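Local coordinates for SnoN,Epimerase SnoN (Streptomyces nogalater, PDB 5EP9), which is an epimerase of nogalamycin biosynthesis, a non-heme iron enzyme that depends on alpha-ketoglutarate and holds both iron and this cosubstrate in its pocket, at residues Ala159-Val164 / Leu237-Val242. Sequence-based numbering, arbitrary orientation.
Sequences AWVALV and LSTSAV. With AKG (2-oxoglutaric acid), chain E.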
ATOM      1  N   ALA A 159      -3.276  -1.942   0.286  1.00 25.51           N
ATOM      2  CA  ALA A 159      -4.375  -1.268   0.990  1.00 25.26           C
ATOM      3  C   ALA A 159      -3.911   0.061   1.570  1.00 25.40           C
ATOM      4  O   ALA A 159      -2.993   0.094   2.381  1.00 26.14           O
ATOM      5  CB  ALA A 159      -4.885  -2.126   2.117  1.00 26.80           C
ATOM      6  N   TRP A 160      -4.510   1.162   1.112  1.00 25.58           N
ATOM      7  CA  TRP A 160      -4.128   2.497   1.551  1.00 26.41           C
ATOM      8  C   TRP A 160      -5.301   3.014   2.362  1.00 27.35           C
ATOM      9  O   TRP A 160      -6.401   3.193   1.836  1.00 27.50           O
ATOM     10  CB  TRP A 160      -3.871   3.377   0.334  1.00 26.69           C
ATOM     11  CG  TRP A 160      -3.145   4.694   0.468  1.00 25.44           C
ATOM     12  CD1 TRP A 160      -1.862   4.948   0.078  1.00 25.30           C
ATOM     13  CD2 TRP A 160      -3.689   5.927   0.902  1.00 24.73           C
ATOM     14  NE1 TRP A 160      -1.574   6.265   0.255  1.00 26.40           N
ATOM     15  CE2 TRP A 160      -2.647   6.879   0.840  1.00 25.10           C
ATOM     16  CE3 TRP A 160      -4.912   6.291   1.518  1.00 26.65           C
ATOM     17  CZ2 TRP A 160      -2.820   8.191   1.191  1.00 26.46           C
ATOM     18  CZ3 TRP A 160      -5.099   7.649   1.905  1.00 27.12           C
ATOM     19  CH2 TRP A 160      -4.054   8.579   1.711  1.00 26.73           C
ATOM     20  N   VAL A 161      -5.060   3.194   3.649  1.00 27.08           N
ATOM     21  CA  VAL A 161      -6.175   3.472   4.599  1.00 26.41           C
ATOM     22  C   VAL A 161      -6.055   4.912   5.051  1.00 26.29           C
ATOM     23  O   VAL A 161      -5.003   5.290   5.634  1.00 26.48           O
ATOM     24  CB  VAL A 161      -6.102   2.510   5.819  1.00 27.32           C
ATOM     25  CG1 VAL A 161      -7.188   2.770   6.805  1.00 27.38           C
ATOM     26  CG2 VAL A 161      -6.166   1.096   5.335  1.00 28.50           C
ATOM     27  N   ALA A 162      -7.095   5.686   4.843  1.00 24.93           N
ATOM     28  CA  ALA A 162      -7.093   7.050   5.282  1.00 26.25           C
ATOM     29  C   ALA A 162      -7.384   7.136   6.812  1.00 26.64           C
ATOM     30  O   ALA A 162      -8.380   6.614   7.241  1.00 26.52           O
ATOM     31  CB  ALA A 162      -8.139   7.849   4.575  1.00 27.65           C
ATOM     32  N   LEU A 163      -6.472   7.769   7.556  1.00 26.21           N
ATOM     33  CA  LEU A 163      -6.659   7.988   8.968  1.00 28.54           C
ATOM     34  C   LEU A 163      -7.223   9.381   9.291  1.00 29.72           C
ATOM     35  O   LEU A 163      -7.587   9.639  10.418  1.00 31.13           O
ATOM     36  CB  LEU A 163      -5.368   7.707   9.739  1.00 29.71           C
ATOM     37  CG  LEU A 163      -4.852   6.256   9.611  1.00 29.67           C
ATOM     38  CD1 LEU A 163      -3.558   6.136  10.326  1.00 30.66           C
ATOM     39  CD2 LEU A 163      -5.855   5.310  10.186  1.00 30.14           C
ATOM     40  N   VAL A 164      -7.293  10.254   8.278  1.00 30.10           N
ATOM     41  CA  VAL A 164      -7.986  11.515   8.337  1.00 31.39           C
ATOM     42  C   VAL A 164      -8.709  11.685   7.020  1.00 30.09           C
ATOM     43  O   VAL A 164      -8.523  10.919   6.099  1.00 29.83           O
ATOM     44  CB  VAL A 164      -7.003  12.702   8.467  1.00 32.64           C
ATOM     45  CG1 VAL A 164      -6.236  12.627   9.818  1.00 34.02           C
ATOM     46  CG2 VAL A 164      -6.027  12.733   7.322  1.00 31.17           C
ATOM     47  N   LEU A 237      -2.450  11.799   6.704  1.00 27.99           N
ATOM     48  CA  LEU A 237      -2.005  10.634   7.469  1.00 28.49           C
ATOM     49  C   LEU A 237      -2.781   9.417   7.066  1.00 27.55           C
ATOM     50  O   LEU A 237      -4.048   9.470   6.939  1.00 25.96           O
ATOM     51  CB  LEU A 237      -2.223  10.833   8.976  1.00 31.29           C
ATOM     52  CG  LEU A 237      -1.227  11.810   9.605  1.00 34.94           C
ATOM     53  CD1 LEU A 237      -1.737  12.523  10.859  1.00 37.31           C
ATOM     54  CD2 LEU A 237       0.067  11.126   9.974  1.00 35.05           C
ATOM     55  N   SER A 238      -2.020   8.345   6.816  1.00 26.42           N
ATOM     56  CA  SER A 238      -2.601   7.124   6.288  1.00 26.73           C
ATOM     57  C   SER A 238      -1.648   6.016   6.544  1.00 26.64           C
ATOM     58  O   SER A 238      -0.460   6.246   6.889  1.00 26.51           O
ATOM     59  CB  SER A 238      -2.841   7.254   4.745  1.00 28.04           C
ATOM     60  OG  SER A 238      -1.631   7.551   4.062  1.00 28.44           O
ATOM     61  N   THR A 239      -2.116   4.830   6.260  1.00 25.84           N
ATOM     62  CA  THR A 239      -1.220   3.712   6.170  1.00 27.58           C
ATOM     63  C   THR A 239      -1.310   3.051   4.818  1.00 27.41           C
ATOM     64  O   THR A 239      -2.383   3.005   4.267  1.00 27.31           O
ATOM     65  CB  THR A 239      -1.495   2.622   7.269  1.00 28.79           C
ATOM     66  OG1 THR A 239      -2.810   2.105   7.091  1.00 28.24           O
ATOM     67  CG2 THR A 239      -1.361   3.209   8.648  1.00 28.49           C
ATOM     68  N   SER A 240      -0.221   2.369   4.460  1.00 27.24           N
ATOM     69  CA  SER A 240      -0.128   1.589   3.238  1.00 28.86           C
ATOM     70  C   SER A 240       0.472   0.231   3.491  1.00 28.59           C
ATOM     71  O   SER A 240       1.575   0.119   3.989  1.00 28.88           O
ATOM     72  CB  SER A 240       0.709   2.387   2.206  1.00 30.17           C
ATOM     73  OG  SER A 240       0.605   1.828   0.978  1.00 32.17           O
ATOM     74  N   ALA A 241      -0.315  -0.793   3.228  1.00 27.42           N
ATOM     75  CA  ALA A 241       0.083  -2.133   3.475  1.00 28.89           C
ATOM     76  C   ALA A 241       0.115  -2.929   2.182  1.00 28.04           C
ATOM     77  O   ALA A 241      -0.850  -2.942   1.447  1.00 29.04           O
ATOM     78  CB  ALA A 241      -0.872  -2.826   4.460  1.00 30.15           C
ATOM     79  N   VAL A 242       1.198  -3.650   1.981  1.00 28.08           N
ATOM     80  CA  VAL A 242       1.406  -4.531   0.819  1.00 27.73           C
ATOM     81  C   VAL A 242       1.178  -5.992   1.237  1.00 28.02           C
ATOM     82  O   VAL A 242       1.727  -6.453   2.205  1.00 29.00           O
ATOM     83  CB  VAL A 242       2.841  -4.366   0.286  1.00 27.99           C
ATOM     84  CG1 VAL A 242       3.105  -5.289  -0.883  1.00 27.70           C
ATOM     85  CG2 VAL A 242       3.091  -2.905  -0.113  1.00 28.06           C
TER
HETATM   86  C1  AKG E 301       1.407   3.285  -2.693  1.00 33.71           C
HETATM   87  O1  AKG E 301       1.771   2.338  -3.436  1.00 31.00           O
HETATM   88  O2  AKG E 301       0.672   3.105  -1.691  1.00 32.30           O
HETATM   89  C2  AKG E 301       1.802   4.674  -3.024  1.00 36.04           C
HETATM   90  O5  AKG E 301       2.514   4.875  -4.028  1.00 33.13           O
HETATM   91  C3  AKG E 301       1.316   5.797  -2.079  1.00 34.63           C
HETATM   92  C4  AKG E 301       1.575   7.228  -2.539  1.00 35.26           C
HETATM   93  C5  AKG E 301       1.126   8.320  -1.596  1.00 34.00           C
HETATM   94  O3  AKG E 301       0.505   8.016  -0.561  1.00 35.19           O
HETATM   95  O4  AKG E 301       1.427   9.528  -1.844  1.00 29.84           O
HETATM   96  O   HOH W   1      -2.831  -0.122   5.513  1.00 28.67           O
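Ser238 lies over one face of the Trp160 indole: its CB stands 3.5 Å from the centroid of the six-membered ring, close to the ring normal, as a CH-pi contact, while OG sits over the same face nearer the rim, 3.2 Å from CZ2. Trp160 CG is anti to the backbone N (chi1 -165°), and the indole lies under Ser238, its NE1 edge turned to 2-oxoglutarate. Trp160 NE1 donates a nearly straight hydrogen bond of 2.8 Å to AKG O3; Thr139 OG1 and Arg236 NH1 also hydrogen-bond AKG. Ser240, paired with Trp160, gives its OG proton to O2 at the other end of the cosubstrate, 3.0 Å away. The two strands, 159-162 in the SnoN part 14-202 and 237-242 in the SnoN part 203-305 of this fusion, are antiparallel neighbours in the larger sheet of the double-stranded beta-helix (cupin) fold of the PhyH family, and the face bearing Trp160, Ser238 and Ser240 looks into the active site. Val161 and Thr239 form a hydrogen-bonded pair, their side chains side by side on the opposite face, where Thr239 OG1 lies 3.6 Å from Val161 CB. One water links Thr239 OG1 to Ala159 O, which also accepts the amide of Ala241. Beyond the strand, Leu163 N still bonds to Leu237 O (3.0 Å), and Leu163 CD1 comes within 4.0 Å of Thr239 CG2; helix 54-70 packs against Leu163 and Leu237.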